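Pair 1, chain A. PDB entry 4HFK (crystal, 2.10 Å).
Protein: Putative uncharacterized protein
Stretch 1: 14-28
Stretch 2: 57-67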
# COMPACT_ATOMS: atom_id res chain seq x y z
N ILE A 14 -4.12 7.44 8.49
CA ILE A 14 -4.07 6.24 9.32
C ILE A 14 -5.23 5.29 8.96
O ILE A 14 -5.03 4.09 8.79
CB ILE A 14 -4.06 6.59 10.83
CG1 ILE A 14 -2.68 7.13 11.22
CG2 ILE A 14 -4.38 5.36 11.68
CD1 ILE A 14 -2.66 7.84 12.57
N PHE A 15 -6.42 5.85 8.81
CA PHE A 15 -7.57 5.05 8.41
C PHE A 15 -7.44 4.53 6.97
O PHE A 15 -7.71 3.35 6.69
CB PHE A 15 -8.88 5.84 8.59
CG PHE A 15 -10.11 4.99 8.48
CD1 PHE A 15 -10.46 4.12 9.52
CD2 PHE A 15 -10.91 5.04 7.36
CE1 PHE A 15 -11.59 3.33 9.43
CE2 PHE A 15 -12.05 4.25 7.26
CZ PHE A 15 -12.40 3.39 8.30
N GLU A 16 -7.02 5.39 6.05
CA GLU A 16 -6.77 4.97 4.67
C GLU A 16 -5.78 3.81 4.59
O GLU A 16 -6.00 2.85 3.85
CB GLU A 16 -6.24 6.15 3.84
CG GLU A 16 -7.31 7.21 3.54
CD GLU A 16 -6.70 8.56 3.14
OE1 GLU A 16 -5.45 8.66 3.04
OE2 GLU A 16 -7.49 9.51 2.94
N ASN A 17 -4.70 3.91 5.34
CA ASN A 17 -3.68 2.87 5.35
C ASN A 17 -4.20 1.57 5.97
O ASN A 17 -3.88 0.48 5.48
CB ASN A 17 -2.40 3.38 6.03
CG ASN A 17 -1.77 4.54 5.26
OD1 ASN A 17 -2.09 4.74 4.08
ND2 ASN A 17 -0.89 5.30 5.92
N TRP A 18 -5.02 1.68 7.01
CA TRP A 18 -5.72 0.51 7.52
C TRP A 18 -6.51 -0.16 6.40
O TRP A 18 -6.38 -1.38 6.16
CB TRP A 18 -6.65 0.85 8.69
CG TRP A 18 -7.34 -0.40 9.25
CD1 TRP A 18 -6.85 -1.26 10.20
CD2 TRP A 18 -8.63 -0.92 8.86
NE1 TRP A 18 -7.76 -2.27 10.44
CE2 TRP A 18 -8.86 -2.09 9.63
CE3 TRP A 18 -9.61 -0.51 7.96
CZ2 TRP A 18 -10.03 -2.85 9.51
CZ3 TRP A 18 -10.78 -1.26 7.85
CH2 TRP A 18 -10.97 -2.42 8.63
N VAL A 19 -7.32 0.62 5.70
CA VAL A 19 -8.17 0.08 4.63
C VAL A 19 -7.31 -0.56 3.54
O VAL A 19 -7.62 -1.67 3.07
CB VAL A 19 -9.07 1.16 3.99
CG1 VAL A 19 -9.77 0.61 2.74
CG2 VAL A 19 -10.11 1.67 5.00
N GLN A 20 -6.24 0.13 3.15
CA GLN A 20 -5.37 -0.37 2.08
C GLN A 20 -4.69 -1.68 2.49
O GLN A 20 -4.69 -2.65 1.73
CB GLN A 20 -4.32 0.67 1.69
CG GLN A 20 -3.76 0.48 0.28
CD GLN A 20 -2.28 0.13 0.26
OE1 GLN A 20 -1.69 -0.18 1.29
NE2 GLN A 20 -1.67 0.18 -0.93
N ASN A 21 -4.11 -1.70 3.68
CA ASN A 21 -3.39 -2.88 4.15
C ASN A 21 -4.33 -4.07 4.28
O ASN A 21 -3.99 -5.19 3.92
CB ASN A 21 -2.72 -2.61 5.50
CG ASN A 21 -1.50 -1.72 5.39
OD1 ASN A 21 -0.79 -1.51 6.38
ND2 ASN A 21 -1.25 -1.17 4.19
N ARG A 22 -5.53 -3.81 4.79
CA ARG A 22 -6.53 -4.85 4.89
C ARG A 22 -6.99 -5.36 3.51
O ARG A 22 -7.22 -6.56 3.32
CB ARG A 22 -7.72 -4.35 5.70
CG ARG A 22 -8.82 -5.36 5.81
CD ARG A 22 -9.39 -5.38 7.21
NE ARG A 22 -10.46 -6.36 7.32
CZ ARG A 22 -10.32 -7.55 7.89
NH1 ARG A 22 -9.16 -7.90 8.44
NH2 ARG A 22 -11.35 -8.38 7.94
N CYS A 23 -7.11 -4.45 2.54
CA CYS A 23 -7.42 -4.89 1.17
C CYS A 23 -6.33 -5.81 0.63
O CYS A 23 -6.64 -6.85 0.03
CB CYS A 23 -7.55 -3.70 0.23
SG CYS A 23 -9.07 -2.81 0.35
N ILE A 24 -5.08 -5.42 0.82
CA ILE A 24 -3.95 -6.25 0.39
C ILE A 24 -4.05 -7.64 0.98
O ILE A 24 -3.81 -8.63 0.29
CB ILE A 24 -2.61 -5.60 0.77
CG1 ILE A 24 -2.40 -4.32 -0.07
CG2 ILE A 24 -1.45 -6.56 0.53
CD1 ILE A 24 -1.23 -3.46 0.38
N GLY A 25 -4.44 -7.72 2.25
CA GLY A 25 -4.61 -8.99 2.93
C GLY A 25 -5.70 -9.84 2.30
O GLY A 25 -5.59 -11.06 2.25
N LYS A 26 -6.76 -9.19 1.82
CA LYS A 26 -7.85 -9.90 1.19
C LYS A 26 -7.53 -10.40 -0.22
O LYS A 26 -8.09 -11.40 -0.64
CB LYS A 26 -9.11 -9.02 1.15
CG LYS A 26 -9.75 -8.79 2.51
CD LYS A 26 -11.05 -8.02 2.37
CE LYS A 26 -11.62 -7.68 3.74
NZ LYS A 26 -11.78 -8.90 4.59
N ILE A 27 -6.66 -9.70 -0.94
CA ILE A 27 -6.35 -10.11 -2.32
C ILE A 27 -5.07 -10.94 -2.45
O ILE A 27 -4.81 -11.54 -3.49
CB ILE A 27 -6.26 -8.92 -3.31
CG1 ILE A 27 -5.30 -7.84 -2.80
CG2 ILE A 27 -7.63 -8.31 -3.54
CD1 ILE A 27 -3.95 -7.85 -3.46
N ALA A 28 -4.26 -10.96 -1.40
CA ALA A 28 -2.98 -11.67 -1.45
C ALA A 28 -3.21 -13.18 -1.59
O ALA A 28 -3.97 -13.77 -0.83
CB ALA A 28 -2.18 -11.38 -0.21
N LYS A 57 -17.76 -1.48 9.48
CA LYS A 57 -18.45 -1.07 8.25
C LYS A 57 -17.50 -0.98 7.06
O LYS A 57 -17.85 -1.39 5.95
CB LYS A 57 -19.16 0.27 8.46
CG LYS A 57 -20.28 0.21 9.50
CD LYS A 57 -21.04 1.53 9.55
CE LYS A 57 -22.18 1.48 10.56
NZ LYS A 57 -22.87 2.80 10.66
N ALA A 58 -16.30 -0.46 7.29
CA ALA A 58 -15.30 -0.33 6.23
C ALA A 58 -14.95 -1.68 5.62
O ALA A 58 -14.72 -1.80 4.42
CB ALA A 58 -14.05 0.37 6.75
N ASP A 59 -14.89 -2.71 6.47
CA ASP A 59 -14.57 -4.04 5.99
C ASP A 59 -15.64 -4.55 5.03
O ASP A 59 -15.34 -5.24 4.06
CB ASP A 59 -14.41 -5.01 7.17
CG ASP A 59 -13.65 -6.26 6.78
OD1 ASP A 59 -12.45 -6.13 6.43
OD2 ASP A 59 -14.24 -7.35 6.83
N GLU A 60 -16.90 -4.21 5.29
CA GLU A 60 -17.98 -4.55 4.37
C GLU A 60 -17.83 -3.80 3.05
O GLU A 60 -18.03 -4.37 1.97
CB GLU A 60 -19.35 -4.21 4.98
CG GLU A 60 -19.72 -5.07 6.18
N VAL A 61 -17.50 -2.51 3.14
CA VAL A 61 -17.32 -1.71 1.94
C VAL A 61 -16.18 -2.29 1.11
O VAL A 61 -16.30 -2.44 -0.11
CB VAL A 61 -17.05 -0.22 2.29
CG1 VAL A 61 -16.66 0.56 1.05
CG2 VAL A 61 -18.29 0.40 2.94
N ILE A 62 -15.09 -2.65 1.78
CA ILE A 62 -13.96 -3.29 1.13
C ILE A 62 -14.37 -4.54 0.33
O ILE A 62 -14.02 -4.68 -0.85
CB ILE A 62 -12.88 -3.67 2.18
CG1 ILE A 62 -12.19 -2.42 2.71
CG2 ILE A 62 -11.86 -4.61 1.59
CD1 ILE A 62 -11.30 -2.68 3.90
N VAL A 63 -15.10 -5.45 0.97
CA VAL A 63 -15.49 -6.70 0.31
C VAL A 63 -16.32 -6.41 -0.95
O VAL A 63 -16.14 -7.06 -1.98
CB VAL A 63 -16.23 -7.65 1.28
CG1 VAL A 63 -16.79 -8.85 0.54
CG2 VAL A 63 -15.28 -8.12 2.39
N SER A 64 -17.20 -5.41 -0.86
CA SER A 64 -18.04 -5.03 -1.98
C SER A 64 -17.24 -4.38 -3.11
O SER A 64 -17.44 -4.71 -4.28
CB SER A 64 -19.15 -4.09 -1.50
OG SER A 64 -19.98 -3.71 -2.59
N LEU A 65 -16.35 -3.45 -2.78
CA LEU A 65 -15.58 -2.74 -3.80
C LEU A 65 -14.53 -3.63 -4.48
O LEU A 65 -14.24 -3.46 -5.67
CB LEU A 65 -14.93 -1.47 -3.24
CG LEU A 65 -15.87 -0.29 -2.96
CD1 LEU A 65 -15.10 0.92 -2.46
CD2 LEU A 65 -16.66 0.08 -4.19
N LEU A 66 -13.97 -4.59 -3.73
CA LEU A 66 -12.97 -5.51 -4.28
C LEU A 66 -13.51 -6.30 -5.48
O LEU A 66 -12.74 -6.75 -6.33
CB LEU A 66 -12.45 -6.48 -3.20
CG LEU A 66 -11.30 -5.97 -2.32
CD1 LEU A 66 -10.92 -7.00 -1.27
CD2 LEU A 66 -10.08 -5.61 -3.16
N LYS A 67 -14.83 -6.44 -5.55
CA LYS A 67 -15.46 -7.15 -6.66
C LYS A 67 -15.34 -6.41 -8.00
O LYS A 67 -15.47 -7.01 -9.07
CB LYS A 67 -16.93 -7.43 -6.34
CG LYS A 67 -17.12 -8.37 -5.15
CD LYS A 67 -18.59 -8.49 -4.77
CE LYS A 67 -18.78 -9.51 -3.65
NZ LYS A 67 -20.22 -9.63 -3.25
O HOH W 1 -14.19 -9.63 5.99

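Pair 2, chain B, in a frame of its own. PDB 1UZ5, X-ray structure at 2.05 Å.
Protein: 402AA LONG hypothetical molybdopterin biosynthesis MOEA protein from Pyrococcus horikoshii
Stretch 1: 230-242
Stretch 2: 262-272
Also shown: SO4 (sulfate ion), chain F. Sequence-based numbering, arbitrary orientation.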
# COMPACT_ATOMS: atom_id res chain seq x y z
N ARG B 230 -33.75 6.27 8.40
CA ARG B 230 -34.70 7.36 8.18
C ARG B 230 -34.17 8.55 8.96
O ARG B 230 -33.43 8.38 9.94
CB ARG B 230 -36.08 6.98 8.71
CG ARG B 230 -36.81 5.92 7.89
CD ARG B 230 -37.48 6.53 6.67
NE ARG B 230 -38.54 7.46 7.04
CZ ARG B 230 -39.25 8.17 6.17
NH1 ARG B 230 -39.03 8.06 4.87
NH2 ARG B 230 -40.20 9.00 6.60
N ASP B 231 -34.53 9.76 8.55
CA ASP B 231 -34.05 10.95 9.24
C ASP B 231 -34.85 11.25 10.51
O ASP B 231 -35.48 12.30 10.63
CB ASP B 231 -34.08 12.16 8.30
CG ASP B 231 -33.40 13.37 8.90
OD1 ASP B 231 -32.23 13.25 9.32
OD2 ASP B 231 -34.02 14.45 8.95
N ASP B 232 -34.83 10.32 11.47
CA ASP B 232 -35.53 10.51 12.74
C ASP B 232 -34.77 9.81 13.87
O ASP B 232 -33.95 8.92 13.63
CB ASP B 232 -36.98 10.00 12.65
CG ASP B 232 -37.07 8.50 12.57
OD1 ASP B 232 -36.68 7.82 13.54
OD2 ASP B 232 -37.55 7.99 11.53
N LYS B 233 -35.04 10.22 15.11
CA LYS B 233 -34.36 9.66 16.27
C LYS B 233 -34.30 8.14 16.37
O LYS B 233 -33.22 7.56 16.34
CB LYS B 233 -34.95 10.22 17.56
CG LYS B 233 -34.21 9.76 18.81
CD LYS B 233 -34.84 10.28 20.09
CE LYS B 233 -34.09 9.75 21.31
NZ LYS B 233 -34.70 10.19 22.59
N GLU B 234 -35.46 7.50 16.51
CA GLU B 234 -35.50 6.05 16.66
C GLU B 234 -34.71 5.29 15.59
O GLU B 234 -33.83 4.50 15.92
CB GLU B 234 -36.95 5.55 16.68
CG GLU B 234 -37.72 5.75 15.39
CD GLU B 234 -39.11 5.15 15.44
OE1 GLU B 234 -39.22 3.92 15.65
OE2 GLU B 234 -40.10 5.90 15.28
N SER B 235 -35.02 5.54 14.32
CA SER B 235 -34.34 4.85 13.23
C SER B 235 -32.83 5.03 13.29
O SER B 235 -32.08 4.05 13.22
CB SER B 235 -34.86 5.37 11.88
OG SER B 235 -34.24 4.70 10.80
N LEU B 236 -32.38 6.27 13.41
CA LEU B 236 -30.95 6.56 13.45
C LEU B 236 -30.24 5.99 14.69
O LEU B 236 -29.16 5.41 14.58
CB LEU B 236 -30.73 8.06 13.36
CG LEU B 236 -29.29 8.52 13.17
CD1 LEU B 236 -28.68 7.83 11.96
CD2 LEU B 236 -29.25 10.02 13.00
N LYS B 237 -30.85 6.16 15.87
CA LYS B 237 -30.23 5.66 17.10
C LYS B 237 -30.05 4.14 17.07
O LYS B 237 -29.00 3.63 17.47
CB LYS B 237 -31.07 6.03 18.32
CG LYS B 237 -30.35 5.77 19.64
CD LYS B 237 -31.22 6.04 20.86
CE LYS B 237 -32.32 5.00 21.00
NZ LYS B 237 -33.10 5.17 22.26
N ALA B 238 -31.06 3.43 16.60
CA ALA B 238 -31.01 1.98 16.52
C ALA B 238 -29.90 1.48 15.60
O ALA B 238 -29.20 0.51 15.91
CB ALA B 238 -32.35 1.44 16.05
N LEU B 239 -29.75 2.15 14.46
CA LEU B 239 -28.73 1.75 13.49
C LEU B 239 -27.33 2.11 13.96
O LEU B 239 -26.39 1.33 13.77
CB LEU B 239 -29.03 2.39 12.13
CG LEU B 239 -28.40 1.72 10.91
CD1 LEU B 239 -28.69 0.22 10.94
CD2 LEU B 239 -28.96 2.35 9.63
N ILE B 240 -27.18 3.28 14.57
CA ILE B 240 -25.87 3.69 15.08
C ILE B 240 -25.42 2.72 16.17
O ILE B 240 -24.24 2.39 16.27
CB ILE B 240 -25.91 5.12 15.66
CG1 ILE B 240 -26.07 6.13 14.52
CG2 ILE B 240 -24.64 5.40 16.44
CD1 ILE B 240 -26.07 7.58 14.97
N GLU B 241 -26.37 2.26 16.98
CA GLU B 241 -26.05 1.32 18.05
C GLU B 241 -25.51 0.01 17.47
O GLU B 241 -24.56 -0.56 18.00
CB GLU B 241 -27.29 1.04 18.90
CG GLU B 241 -27.53 2.08 19.99
CD GLU B 241 -28.83 1.85 20.72
OE1 GLU B 241 -29.09 0.70 21.13
OE2 GLU B 241 -29.59 2.83 20.89
N LYS B 242 -26.11 -0.45 16.38
CA LYS B 242 -25.67 -1.68 15.73
C LYS B 242 -24.31 -1.46 15.08
O LYS B 242 -23.43 -2.31 15.14
CB LYS B 242 -26.68 -2.14 14.68
CG LYS B 242 -28.04 -2.49 15.25
CD LYS B 242 -28.98 -3.04 14.19
CE LYS B 242 -30.33 -3.41 14.78
NZ LYS B 242 -31.24 -4.02 13.78
N ASP B 262 -29.49 18.65 12.84
CA ASP B 262 -28.78 18.51 14.10
C ASP B 262 -29.25 17.24 14.81
O ASP B 262 -28.94 17.00 15.97
CB ASP B 262 -29.06 19.74 14.99
CG ASP B 262 -27.98 19.95 16.03
OD1 ASP B 262 -27.77 19.06 16.89
OD2 ASP B 262 -27.34 21.02 16.01
N LEU B 263 -30.00 16.42 14.08
CA LEU B 263 -30.53 15.17 14.61
C LEU B 263 -29.44 14.14 14.92
O LEU B 263 -29.43 13.55 15.99
CB LEU B 263 -31.53 14.56 13.62
CG LEU B 263 -32.12 13.20 14.00
CD1 LEU B 263 -32.86 13.30 15.32
CD2 LEU B 263 -33.06 12.75 12.90
N THR B 264 -28.53 13.93 13.98
CA THR B 264 -27.45 12.97 14.17
C THR B 264 -26.54 13.39 15.31
O THR B 264 -26.09 12.57 16.10
CB THR B 264 -26.61 12.81 12.89
OG1 THR B 264 -25.92 14.03 12.62
CG2 THR B 264 -27.50 12.47 11.71
N ALA B 265 -26.27 14.69 15.39
CA ALA B 265 -25.41 15.21 16.44
C ALA B 265 -26.04 14.92 17.80
O ALA B 265 -25.34 14.54 18.74
CB ALA B 265 -25.20 16.70 16.26
N SER B 266 -27.35 15.09 17.89
CA SER B 266 -28.07 14.86 19.14
C SER B 266 -28.07 13.38 19.50
O SER B 266 -28.02 13.02 20.68
CB SER B 266 -29.51 15.37 19.04
OG SER B 266 -30.29 14.57 18.17
N VAL B 267 -28.14 12.52 18.49
CA VAL B 267 -28.14 11.08 18.74
C VAL B 267 -26.77 10.65 19.25
O VAL B 267 -26.66 9.87 20.19
CB VAL B 267 -28.49 10.29 17.47
CG1 VAL B 267 -28.32 8.79 17.72
CG2 VAL B 267 -29.92 10.59 17.05
N ILE B 268 -25.72 11.19 18.63
CA ILE B 268 -24.36 10.87 19.02
C ILE B 268 -24.10 11.42 20.42
O ILE B 268 -23.45 10.78 21.25
CB ILE B 268 -23.34 11.48 18.03
CG1 ILE B 268 -23.50 10.83 16.66
CG2 ILE B 268 -21.92 11.30 18.56
CD1 ILE B 268 -22.66 11.46 15.57
N GLU B 269 -24.63 12.61 20.68
CA GLU B 269 -24.47 13.27 21.97
C GLU B 269 -25.05 12.44 23.11
O GLU B 269 -24.49 12.41 24.21
CB GLU B 269 -25.14 14.65 21.95
CG GLU B 269 -24.91 15.47 23.20
CD GLU B 269 -23.45 15.83 23.39
OE1 GLU B 269 -22.93 16.63 22.58
OE2 GLU B 269 -22.82 15.32 24.34
N GLU B 270 -26.16 11.77 22.86
CA GLU B 270 -26.80 10.96 23.89
C GLU B 270 -26.24 9.54 24.00
O GLU B 270 -26.45 8.88 25.02
CB GLU B 270 -28.31 10.91 23.67
CG GLU B 270 -28.75 10.27 22.36
CD GLU B 270 -30.26 10.33 22.18
OE1 GLU B 270 -30.80 11.45 22.12
OE2 GLU B 270 -30.89 9.25 22.11
N LEU B 271 -25.55 9.08 22.96
CA LEU B 271 -24.97 7.74 22.99
C LEU B 271 -23.52 7.83 23.44
O LEU B 271 -22.94 6.85 23.92
CB LEU B 271 -25.05 7.08 21.61
CG LEU B 271 -26.40 6.55 21.16
CD1 LEU B 271 -26.28 5.98 19.75
CD2 LEU B 271 -26.88 5.48 22.12
N GLY B 272 -22.94 9.01 23.28
CA GLY B 272 -21.55 9.21 23.67
C GLY B 272 -21.19 10.68 23.80
O GLY B 272 -21.82 11.41 24.56
S SO4 F . -29.71 15.77 10.44
O1 SO4 F . -28.40 16.29 11.24
O2 SO4 F . -30.80 16.59 10.92
O3 SO4 F . -29.51 15.88 9.15
O4 SO4 F . -29.87 14.43 10.93

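A helix pair can keep its backbone geometry while exchanging almost every side chain at the interface, and the two pairs compared here illustrate how. In each, two helices of one chain cross at -50° (pair 1) or -51° (pair 2), with axes 10.6 and 9.9 Å apart at closest approach. Superposed on the backbone of 14 central residues, they agree to 0.5 Å. The buried surface is similar as well, 490 Å² in pair 1 and 558 Å² in pair 2.

The centre of both contacts is a β-branched aliphatic residue on the second helix. Ile62(A) matches Val267(B), and each directs its CA-to-CB bond toward the partner helix. Ile62(A) sits as a knob among Val19(A), Arg22(A), Cys23(A) and Lys26(A); its CG2 lies 3.5 Å from SG of Cys23(A), and its CD1 lies 3.8 Å from CG1 of Val19(A). The shorter Val267(B) meets a different surrounding: its CG1 is 3.8 Å from CD1 of Ile240(B) and 3.7 Å from CA of Lys237(B), so here the backbone of the first helix itself forms part of the packing surface. One turn on, a leucine is retained, Leu66(A) matching Leu271(B).

The matched pair Lys26(A) and Ile240(B) shows how unlike residues can fill one site. Both point toward the second helix. Ile240(B) supplies a purely apolar filling, its CG2 standing 3.7 Å from CD1 of Leu271(B). Lys26(A) uses its methylene chain for the same purpose, with CB 3.6 Å from CD1 of Leu66(A) and CD 3.6 Å from CG2 of Ile62(A), and then carries its charge onward to Asp59(A). Its NZ forms a salt bridge with OD1 of Asp59(A) at 3.4 Å, and a water joins the same two side chains.

A second exchange involves both helices at once. Arg22(A) and Asp59(A) form a salt bridge in pair 1, supported by two weak hydrogen bonds from NH2 of Arg22(A), 2.9 Å to OD1 and 3.3 Å to OD2 of Asp59(A); the modelled position of OD1 is less certain. In pair 2 the matching residues are Leu236(B) and Thr264(B), and the charged link gives way to a methyl contact, CD2 of Leu236(B) lying 3.3 Å from CG2 of Thr264(B).

At the matched positions Ala58(A) and Leu263(B), size is redistributed. Ala58(A) is small, and aromatic rings reach it from the first helix: CZ of Phe15(A) and CZ3 of Trp18(A) each lie 3.8 Å from its CB. Its match, Leu263(B), instead extends its own side chain, bringing CD2 to 3.3 Å from the backbone N of Asp232(B), the N-cap residue of the first helix. Pair 2 has no hydrogen bond between its stretches, and its one salt bridge, NZ of Lys233(B) to OE2 of Glu270(B), is long at 4.0 Å. The shared crossing thus accommodates an apolar contact with a charged cluster built into it, in pair 1, and one in which the positions matching that cluster are filled by apolar contacts and the salt bridge is long, in pair 2.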